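Local coordinates for protein delta-1-pyrroline-5-carboxylate dehydrogenase, mitochondrial (Mus musculus, PDB 4E3X) that probably oxidises L-glutamate gamma-semialdehyde to glutamate with NAD+, the second step of proline breakdown in the mitochondrion, at residues B[503-508]-B[516-521]; B[337-342]-B[509-514]; B[317-322]-B[477-482]. All coordinates share one frame; numbering follows the deposited sequence.

Contact 1: B[503-508]-B[516-521]; sequences NFYIND and GQQPFG. With PRO (proline), chain K.
Gln518 is the first residue of 516-521 to meet strand 503-506: its CB lies 3.8 Å from Asn503 ND2, while the chain, bent at chi2, sends the amide elsewhere, OE1 to Val514 N and NE2 to Asn193 of the second subunit. Pro519 offers its carbonyl. Asn503 ND2 donates to Pro519 O over 3.1 Å, and the donor stands well above the carbonyl plane. At Phe520 the two side chains cross at about a right angle, with Asn503 OD1 3.6 Å from CD2 and the amide and ring planes 35° apart. CG of Phe520 lies anti to the backbone N (chi1 -174°), which turns the ring to the bound proline; CD of the ligand sits over one face near the rim, 3.5 Å from Phe520 CD1. Gly521 closes the run: its N gives a fairly straight bond (161° at the hydrogen) to Asn503 OD1 at 2.9 Å. With these backbone angles a beta carbon would collide with the carbonyl O of Phe520, so glycine suits the position.

One asparagine amide thus uses both its ends on the backbone flanking Phe520, donor before it and acceptor after it. Lys531 also bonds Pro519 O and Gly521 O, and together these bonds probably hold the aromatic wall of the ligand pocket in position beside the catalytic cysteine, Cys348.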
loop_
_atom_site.group_PDB
_atom_site.type_symbol
_atom_site.label_atom_id
_atom_site.label_comp_id
_atom_site.label_asym_id
_atom_site.label_seq_id
_atom_site.Cartn_x
_atom_site.Cartn_y
_atom_site.Cartn_z
ATOM N N ASN B 503 -6.616 -12.296 11.677
ATOM C CA ASN B 503 -7.616 -12.073 12.713
ATOM C C ASN B 503 -7.572 -13.275 13.635
ATOM O O ASN B 503 -7.977 -14.382 13.262
ATOM C CB ASN B 503 -9.008 -11.894 12.114
ATOM C CG ASN B 503 -9.210 -10.514 11.568
ATOM O OD1 ASN B 503 -8.731 -10.197 10.486
ATOM N ND2 ASN B 503 -9.911 -9.676 12.316
ATOM N N PHE B 504 -7.019 -13.054 14.823
ATOM C CA PHE B 504 -6.719 -14.123 15.763
ATOM C C PHE B 504 -7.571 -13.939 17.004
ATOM O O PHE B 504 -7.709 -12.830 17.518
ATOM C CB PHE B 504 -5.225 -14.079 16.103
ATOM C CG PHE B 504 -4.753 -15.200 16.983
ATOM C CD1 PHE B 504 -4.774 -16.516 16.545
ATOM C CD2 PHE B 504 -4.243 -14.930 18.237
ATOM C CE1 PHE B 504 -4.319 -17.548 17.362
ATOM C CE2 PHE B 504 -3.786 -15.956 19.054
ATOM C CZ PHE B 504 -3.827 -17.262 18.620
ATOM N N TYR B 505 -8.152 -15.033 17.472
ATOM C CA TYR B 505 -9.148 -14.974 18.524
ATOM C C TYR B 505 -8.748 -15.852 19.691
ATOM O O TYR B 505 -8.334 -16.994 19.511
ATOM C CB TYR B 505 -10.500 -15.428 17.968
ATOM C CG TYR B 505 -11.021 -14.490 16.902
ATOM C CD1 TYR B 505 -10.757 -14.713 15.551
ATOM C CD2 TYR B 505 -11.766 -13.364 17.249
ATOM C CE1 TYR B 505 -11.242 -13.840 14.572
ATOM C CE2 TYR B 505 -12.249 -12.495 16.287
ATOM C CZ TYR B 505 -11.979 -12.724 14.953
ATOM O OH TYR B 505 -12.474 -11.834 14.016
ATOM N N ILE B 506 -8.850 -15.307 20.897
ATOM C CA ILE B 506 -8.603 -16.089 22.094
ATOM C C ILE B 506 -9.924 -16.268 22.822
ATOM O O ILE B 506 -10.558 -15.297 23.256
ATOM C CB ILE B 506 -7.552 -15.430 22.992
ATOM C CG1 ILE B 506 -6.239 -15.293 22.221
ATOM C CG2 ILE B 506 -7.347 -16.238 24.265
ATOM C CD1 ILE B 506 -5.234 -14.430 22.899
ATOM N N ASN B 507 -10.360 -17.521 22.900
ATOM C CA ASN B 507 -11.623 -17.863 23.542
ATOM C C ASN B 507 -12.835 -17.195 22.897
ATOM O O ASN B 507 -13.797 -16.828 23.566
ATOM C CB ASN B 507 -11.530 -17.615 25.048
ATOM C CG ASN B 507 -10.505 -18.519 25.696
ATOM O OD1 ASN B 507 -10.379 -19.684 25.311
ATOM N ND2 ASN B 507 -9.760 -17.997 26.665
ATOM N N ASP B 508 -12.780 -17.064 21.577
ATOM C CA ASP B 508 -13.948 -16.651 20.808
ATOM C C ASP B 508 -13.890 -17.313 19.436
ATOM O O ASP B 508 -12.846 -17.855 19.043
ATOM C CB ASP B 508 -14.024 -15.124 20.677
ATOM C CG ASP B 508 -15.458 -14.615 20.618
ATOM O OD1 ASP B 508 -16.340 -15.365 20.140
ATOM O OD2 ASP B 508 -15.702 -13.465 21.048
ATOM N N GLY B 516 -14.033 -1.356 13.146
ATOM C CA GLY B 516 -13.519 -0.499 14.200
ATOM C C GLY B 516 -13.048 -1.257 15.429
ATOM O O GLY B 516 -12.443 -0.674 16.322
ATOM N N GLN B 517 -13.328 -2.557 15.475
ATOM C CA GLN B 517 -12.990 -3.395 16.628
ATOM C C GLN B 517 -11.998 -4.486 16.229
ATOM O O GLN B 517 -10.955 -4.656 16.871
ATOM C CB GLN B 517 -14.254 -3.995 17.245
ATOM C CG GLN B 517 -15.168 -2.925 17.826
ATOM C CD GLN B 517 -16.407 -3.482 18.481
ATOM O OE1 GLN B 517 -16.426 -4.625 18.936
ATOM N NE2 GLN B 517 -17.461 -2.675 18.521
ATOM N N GLN B 518 -12.325 -5.223 15.167
ATOM C CA GLN B 518 -11.396 -6.177 14.570
ATOM C C GLN B 518 -11.268 -5.927 13.070
ATOM O O GLN B 518 -11.934 -6.590 12.268
ATOM C CB GLN B 518 -11.850 -7.621 14.807
ATOM C CG GLN B 518 -12.025 -7.990 16.261
ATOM C CD GLN B 518 -13.427 -7.746 16.755
ATOM O OE1 GLN B 518 -14.388 -7.775 15.984
ATOM N NE2 GLN B 518 -13.555 -7.511 18.049
ATOM N N PRO B 519 -10.417 -4.960 12.688
ATOM C CA PRO B 519 -10.115 -4.757 11.267
ATOM C C PRO B 519 -9.766 -6.100 10.630
ATOM O O PRO B 519 -9.051 -6.913 11.238
ATOM C CB PRO B 519 -8.908 -3.821 11.309
ATOM C CG PRO B 519 -9.143 -3.020 12.559
ATOM C CD PRO B 519 -9.667 -4.024 13.546
ATOM N N PHE B 520 -10.275 -6.349 9.428
ATOM C CA PHE B 520 -10.293 -7.708 8.910
ATOM C C PHE B 520 -9.317 -7.937 7.772
ATOM O O PHE B 520 -9.221 -7.133 6.843
ATOM C CB PHE B 520 -11.700 -8.062 8.430
ATOM C CG PHE B 520 -11.843 -9.496 8.001
ATOM C CD1 PHE B 520 -11.811 -9.844 6.660
ATOM C CD2 PHE B 520 -11.971 -10.500 8.950
ATOM C CE1 PHE B 520 -11.933 -11.169 6.273
ATOM C CE2 PHE B 520 -12.088 -11.826 8.567
ATOM C CZ PHE B 520 -12.063 -12.161 7.222
ATOM N N GLY B 521 -8.616 -9.062 7.827
ATOM C CA GLY B 521 -7.777 -9.454 6.710
ATOM C C GLY B 521 -6.575 -10.246 7.164
ATOM O O GLY B 521 -6.228 -10.238 8.346
HETATM N N PRO K . -15.772 -10.074 8.042
HETATM C CA PRO K . -16.497 -11.345 8.086
HETATM C C PRO K . -16.178 -12.158 9.336
HETATM O O PRO K . -15.252 -11.853 10.096
HETATM C CB PRO K . -15.990 -12.063 6.837
HETATM C CG PRO K . -15.773 -10.954 5.868
HETATM C CD PRO K . -15.289 -9.769 6.683
HETATM O OXT PRO K . -16.859 -13.147 9.615
#

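Contact 2: B[337-342]-B[509-514]; sequences LRSAFE and KSTGSV. With PRO (proline), chain K.
Ser339, in the last turn of helix 329-341, turns its hydroxyl toward the loop that binds substrate in this aldehyde dehydrogenase fold. With OG anti to the backbone N (chi1 179°), it reaches Ser510 and donates to Ser510 OG over 2.7 Å. The same oxygen lies 3.4 Å from the methyl CG2 of Thr511, so one small side chain meets both a polar and an apolar neighbour. Ser339 OG also bonds Cys351 N, and Ser510 OG bonds Ser349 O, which ties this buried pair to the chain just beyond the nucleophile Cys348.

Lys509 lies slantwise across Arg338, aliphatic part against aliphatic part: CD of Lys509 is 3.8 Å from CB of Arg338. The guanidinium continues past it to the second subunit, where it bonds the carbonyls of Trp557 and Arg558 and makes a cation-pi contact with Tyr559. Bent at chi4 (57°), the lysine folds its ammonium back over its own loop, and NZ donates to Thr511 OG1 at 2.9 Å and more weakly to Thr511 O. Glu342 meets Lys509 at about a right angle. Glu342 OE1 stays 4.4 Å from Lys509 NZ, too far for a salt bridge, though the opposite charges should still favour each other; OE2 bonds Tyr559 of the second subunit. A water links Glu342 OE1 to Thr511 OG1, hydrogen-bonded to both.

Beyond Thr511 the loop grips the carboxylate of the bound proline through successive backbone amides. Gly512 N points almost straight at OXT of the ligand (2.9 Å, 175°), whereas the other carboxylate oxygen, O, takes both Ser513 N and Ser513 OG.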
loop_
_atom_site.group_PDB
_atom_site.type_symbol
_atom_site.label_atom_id
_atom_site.label_comp_id
_atom_site.label_asym_id
_atom_site.label_seq_id
_atom_site.Cartn_x
_atom_site.Cartn_y
_atom_site.Cartn_z
ATOM N N LEU B 337 -19.570 -24.550 16.409
ATOM C CA LEU B 337 -20.797 -24.752 15.646
ATOM C C LEU B 337 -21.193 -23.481 14.888
ATOM O O LEU B 337 -21.544 -23.532 13.708
ATOM C CB LEU B 337 -21.933 -25.199 16.567
ATOM C CG LEU B 337 -21.805 -26.629 17.084
ATOM C CD1 LEU B 337 -22.873 -26.894 18.119
ATOM C CD2 LEU B 337 -21.879 -27.642 15.936
ATOM N N ARG B 338 -21.121 -22.337 15.561
ATOM C CA ARG B 338 -21.440 -21.073 14.900
ATOM C C ARG B 338 -20.450 -20.765 13.776
ATOM O O ARG B 338 -20.849 -20.447 12.655
ATOM C CB ARG B 338 -21.466 -19.923 15.904
ATOM C CG ARG B 338 -22.750 -19.828 16.709
ATOM C CD ARG B 338 -22.792 -18.516 17.461
ATOM N NE ARG B 338 -24.084 -18.285 18.088
ATOM C CZ ARG B 338 -24.358 -17.224 18.837
ATOM N NH1 ARG B 338 -23.419 -16.306 19.046
ATOM N NH2 ARG B 338 -25.561 -17.084 19.378
ATOM N N SER B 339 -19.160 -20.855 14.074
ATOM C CA SER B 339 -18.164 -20.483 13.083
ATOM C C SER B 339 -18.211 -21.395 11.861
ATOM O O SER B 339 -18.072 -20.934 10.724
ATOM C CB SER B 339 -16.769 -20.475 13.690
ATOM O OG SER B 339 -15.826 -20.135 12.691
ATOM N N ALA B 340 -18.411 -22.689 12.084
ATOM C CA ALA B 340 -18.398 -23.631 10.973
ATOM C C ALA B 340 -19.661 -23.598 10.122
ATOM O O ALA B 340 -19.597 -23.835 8.912
ATOM C CB ALA B 340 -18.161 -25.044 11.476
ATOM N N PHE B 341 -20.805 -23.335 10.745
ATOM C CA PHE B 341 -22.079 -23.581 10.075
ATOM C C PHE B 341 -22.980 -22.371 9.825
ATOM O O PHE B 341 -23.891 -22.462 9.007
ATOM C CB PHE B 341 -22.869 -24.655 10.839
ATOM C CG PHE B 341 -22.153 -25.975 10.960
ATOM C CD1 PHE B 341 -21.454 -26.501 9.884
ATOM C CD2 PHE B 341 -22.181 -26.689 12.147
ATOM C CE1 PHE B 341 -20.789 -27.715 9.988
ATOM C CE2 PHE B 341 -21.524 -27.907 12.259
ATOM C CZ PHE B 341 -20.832 -28.418 11.176
ATOM N N GLU B 342 -22.750 -21.250 10.504
ATOM C CA GLU B 342 -23.545 -20.056 10.207
ATOM C C GLU B 342 -23.360 -19.668 8.747
ATOM O O GLU B 342 -22.259 -19.784 8.199
ATOM C CB GLU B 342 -23.190 -18.895 11.137
ATOM C CG GLU B 342 -23.763 -19.065 12.535
ATOM C CD GLU B 342 -23.411 -17.925 13.468
ATOM O OE1 GLU B 342 -22.268 -17.426 13.418
ATOM O OE2 GLU B 342 -24.295 -17.523 14.252
ATOM N N LYS B 509 -15.010 -17.279 18.714
ATOM C CA LYS B 509 -15.076 -17.909 17.401
ATOM C C LYS B 509 -14.351 -17.099 16.321
ATOM O O LYS B 509 -14.114 -15.891 16.473
ATOM C CB LYS B 509 -16.526 -18.158 16.977
ATOM C CG LYS B 509 -17.383 -16.906 16.827
ATOM C CD LYS B 509 -18.777 -17.284 16.314
ATOM C CE LYS B 509 -19.692 -16.081 16.165
ATOM N NZ LYS B 509 -19.120 -15.051 15.255
ATOM N N SER B 510 -14.019 -17.765 15.216
ATOM C CA SER B 510 -13.164 -17.169 14.189
ATOM C C SER B 510 -13.902 -16.263 13.215
ATOM O O SER B 510 -13.257 -15.643 12.373
ATOM C CB SER B 510 -12.413 -18.256 13.418
ATOM O OG SER B 510 -13.315 -19.041 12.656
ATOM N N THR B 511 -15.228 -16.200 13.320
ATOM C CA THR B 511 -16.034 -15.345 12.445
ATOM C C THR B 511 -16.542 -14.126 13.197
ATOM O O THR B 511 -16.425 -14.048 14.417
ATOM C CB THR B 511 -17.268 -16.089 11.923
ATOM O OG1 THR B 511 -18.057 -16.533 13.033
ATOM C CG2 THR B 511 -16.866 -17.276 11.073
ATOM N N GLY B 512 -17.115 -13.178 12.464
ATOM C CA GLY B 512 -17.840 -12.077 13.072
ATOM C C GLY B 512 -17.015 -10.869 13.460
ATOM O O GLY B 512 -17.306 -10.220 14.465
ATOM N N SER B 513 -15.996 -10.550 12.672
ATOM C CA SER B 513 -15.253 -9.323 12.917
ATOM C C SER B 513 -16.191 -8.121 12.845
ATOM O O SER B 513 -17.145 -8.092 12.062
ATOM C CB SER B 513 -14.112 -9.156 11.916
ATOM O OG SER B 513 -14.616 -8.980 10.601
ATOM N N VAL B 514 -15.914 -7.136 13.686
ATOM C CA VAL B 514 -16.722 -5.935 13.753
ATOM C C VAL B 514 -15.873 -4.724 13.377
ATOM O O VAL B 514 -14.757 -4.547 13.870
ATOM C CB VAL B 514 -17.325 -5.777 15.158
ATOM C CG1 VAL B 514 -18.011 -4.424 15.303
ATOM C CG2 VAL B 514 -18.311 -6.909 15.434
HETATM N N PRO K . -15.772 -10.074 8.042
HETATM C CA PRO K . -16.497 -11.345 8.086
HETATM C C PRO K . -16.178 -12.158 9.336
HETATM O O PRO K . -15.252 -11.853 10.096
HETATM C CB PRO K . -15.990 -12.063 6.837
HETATM C CG PRO K . -15.773 -10.954 5.868
HETATM C CD PRO K . -15.289 -9.769 6.683
HETATM O OXT PRO K . -16.859 -13.147 9.615
HETATM O O HOH W 1 -20.246 -17.339 11.731
#

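Contact 3: B[317-322]-B[477-482]; sequences GKNFHF and GLTGAV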
loop_
_atom_site.group_PDB
_atom_site.type_symbol
_atom_site.label_atom_id
_atom_site.label_comp_id
_atom_site.label_asym_id
_atom_site.label_seq_id
_atom_site.Cartn_x
_atom_site.Cartn_y
_atom_site.Cartn_z
ATOM N N GLY B 317 -9.757 -18.241 3.074
ATOM C CA GLY B 317 -8.964 -18.886 4.103
ATOM C C GLY B 317 -9.315 -20.343 4.316
ATOM O O GLY B 317 -10.284 -20.853 3.751
ATOM N N LYS B 318 -8.506 -21.018 5.122
ATOM C CA LYS B 318 -8.825 -22.348 5.627
ATOM C C LYS B 318 -8.610 -22.237 7.122
ATOM O O LYS B 318 -7.537 -22.542 7.638
ATOM C CB LYS B 318 -7.920 -23.424 5.023
ATOM C CG LYS B 318 -8.338 -24.842 5.418
ATOM C CD LYS B 318 -9.581 -25.311 4.660
ATOM C CE LYS B 318 -10.056 -26.669 5.163
ATOM N NZ LYS B 318 -11.280 -27.120 4.452
ATOM N N ASN B 319 -9.633 -21.760 7.812
ATOM C CA ASN B 319 -9.451 -21.248 9.162
ATOM C C ASN B 319 -9.592 -22.291 10.250
ATOM O O ASN B 319 -10.355 -23.247 10.108
ATOM C CB ASN B 319 -10.420 -20.100 9.387
ATOM C CG ASN B 319 -10.432 -19.147 8.215
ATOM O OD1 ASN B 319 -9.426 -18.495 7.924
ATOM N ND2 ASN B 319 -11.551 -19.092 7.502
ATOM N N PHE B 320 -8.875 -22.082 11.351
ATOM C CA PHE B 320 -8.793 -23.076 12.421
ATOM C C PHE B 320 -9.414 -22.639 13.742
ATOM O O PHE B 320 -9.445 -21.452 14.064
ATOM C CB PHE B 320 -7.326 -23.465 12.678
ATOM C CG PHE B 320 -6.463 -22.320 13.152
ATOM C CD1 PHE B 320 -6.361 -22.015 14.506
ATOM C CD2 PHE B 320 -5.752 -21.548 12.243
ATOM C CE1 PHE B 320 -5.562 -20.958 14.945
ATOM C CE2 PHE B 320 -4.954 -20.496 12.675
ATOM C CZ PHE B 320 -4.863 -20.199 14.025
ATOM N N HIS B 321 -9.910 -23.625 14.489
ATOM C CA HIS B 321 -10.108 -23.494 15.930
ATOM C C HIS B 321 -9.170 -24.507 16.580
ATOM O O HIS B 321 -9.301 -25.711 16.346
ATOM C CB HIS B 321 -11.558 -23.795 16.352
ATOM C CG HIS B 321 -12.521 -22.664 16.122
ATOM N ND1 HIS B 321 -13.824 -22.698 16.574
ATOM C CD2 HIS B 321 -12.385 -21.480 15.472
ATOM C CE1 HIS B 321 -14.444 -21.583 16.227
ATOM N NE2 HIS B 321 -13.591 -20.822 15.561
ATOM N N PHE B 322 -8.224 -24.021 17.377
ATOM C CA PHE B 322 -7.294 -24.888 18.091
ATOM C C PHE B 322 -7.699 -24.941 19.557
ATOM O O PHE B 322 -7.796 -23.914 20.216
ATOM C CB PHE B 322 -5.844 -24.397 17.967
ATOM C CG PHE B 322 -4.871 -25.234 18.752
ATOM C CD1 PHE B 322 -4.296 -26.363 18.190
ATOM C CD2 PHE B 322 -4.570 -24.918 20.071
ATOM C CE1 PHE B 322 -3.413 -27.155 18.923
ATOM C CE2 PHE B 322 -3.699 -25.702 20.806
ATOM C CZ PHE B 322 -3.117 -26.818 20.227
ATOM N N GLY B 477 -3.841 -17.560 5.638
ATOM C CA GLY B 477 -3.493 -16.866 6.864
ATOM C C GLY B 477 -4.562 -15.916 7.358
ATOM O O GLY B 477 -4.243 -14.828 7.850
ATOM N N LEU B 478 -5.824 -16.325 7.256
ATOM C CA LEU B 478 -6.921 -15.386 7.477
ATOM C C LEU B 478 -7.389 -15.350 8.930
ATOM O O LEU B 478 -7.014 -14.436 9.663
ATOM C CB LEU B 478 -8.067 -15.630 6.489
ATOM C CG LEU B 478 -9.094 -14.501 6.368
ATOM C CD1 LEU B 478 -8.436 -13.127 6.395
ATOM C CD2 LEU B 478 -9.916 -14.662 5.103
ATOM N N THR B 479 -8.187 -16.322 9.363
ATOM C CA THR B 479 -8.637 -16.299 10.752
ATOM C C THR B 479 -8.304 -17.569 11.518
ATOM O O THR B 479 -8.027 -18.621 10.945
ATOM C CB THR B 479 -10.154 -16.047 10.893
ATOM O OG1 THR B 479 -10.862 -17.230 10.512
ATOM C CG2 THR B 479 -10.617 -14.859 10.050
ATOM N N GLY B 480 -8.346 -17.458 12.837
ATOM C CA GLY B 480 -8.101 -18.610 13.676
ATOM C C GLY B 480 -8.347 -18.292 15.130
ATOM O O GLY B 480 -8.267 -17.135 15.545
ATOM N N ALA B 481 -8.634 -19.328 15.906
ATOM C CA ALA B 481 -8.921 -19.162 17.315
ATOM C C ALA B 481 -8.149 -20.180 18.121
ATOM O O ALA B 481 -7.913 -21.303 17.663
ATOM C CB ALA B 481 -10.400 -19.337 17.581
ATOM N N VAL B 482 -7.771 -19.770 19.325
ATOM C CA VAL B 482 -7.260 -20.683 20.337
ATOM C C VAL B 482 -8.189 -20.635 21.547
ATOM O O VAL B 482 -8.529 -19.553 22.050
ATOM C CB VAL B 482 -5.826 -20.318 20.764
ATOM C CG1 VAL B 482 -5.384 -21.132 21.997
ATOM C CG2 VAL B 482 -4.863 -20.540 19.605
HETATM O O HOH W 2 -6.978 -19.105 6.812
#
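Phe320 and Gly480 sit side by side in the parallel pairing of strands 319-323 and 476-483, part of the large mixed sheet that includes the strand following the catalytic cysteine. Over 319-322 and 479-482 the strand axes come within 4.7 Å and run 3° from parallel.

Among the backbone bonds, Phe320 O accepts from Ala481 N, and Ala481 O takes the nearly straight N-H of Phe322 (177°). Asn319 carries the pattern on with its side chain: OD1 accepts from Thr479 N at 2.9 Å, the donor lying above the carbonyl plane, and from a water that also joins Lys318 N and Leu478 N. Asn319 ND2 turns to Cys348 O and Ala350 O.

The apolar contacts centre on Phe320. Its chi1 of 63° puts CG between the backbone N and carbonyl carbon and lays the ring across the neighbouring strand, Gly480 CA standing over its centre 3.6 Å from the centroid. Losing this ring to an alanine would probably open a gap above Gly480 and take away its CH-pi contact. On the face carrying His321 and Ala481, His321 CD2 packs 3.6 Å from Ala481 CB.

How the contacts relate
Strand 476-483 lies between strands 319-323 and 503-506, so contacts 3 and 1 share one sheet; Tyr505 N and O pair with Gly480 O and Val482 N at 2.9 and 2.8 Å. Contact 2 joins contact 3 where His321 NE2 meets Ser510 N at 3.1 Å, and joins contact 1 where Phe520 CD2 packs 3.5 Å from Ser513 OG. The centres of all three lie about 11 Å from one another. Phe520 of contact 1 packs mainly on the ring of the proline whose carboxylate contact 2 binds, while contact 3 comes close to the nucleophile, the side chain of Leu478 about 4 Å from that of Cys348. Contacts 1 and 2 also reach the second subunit.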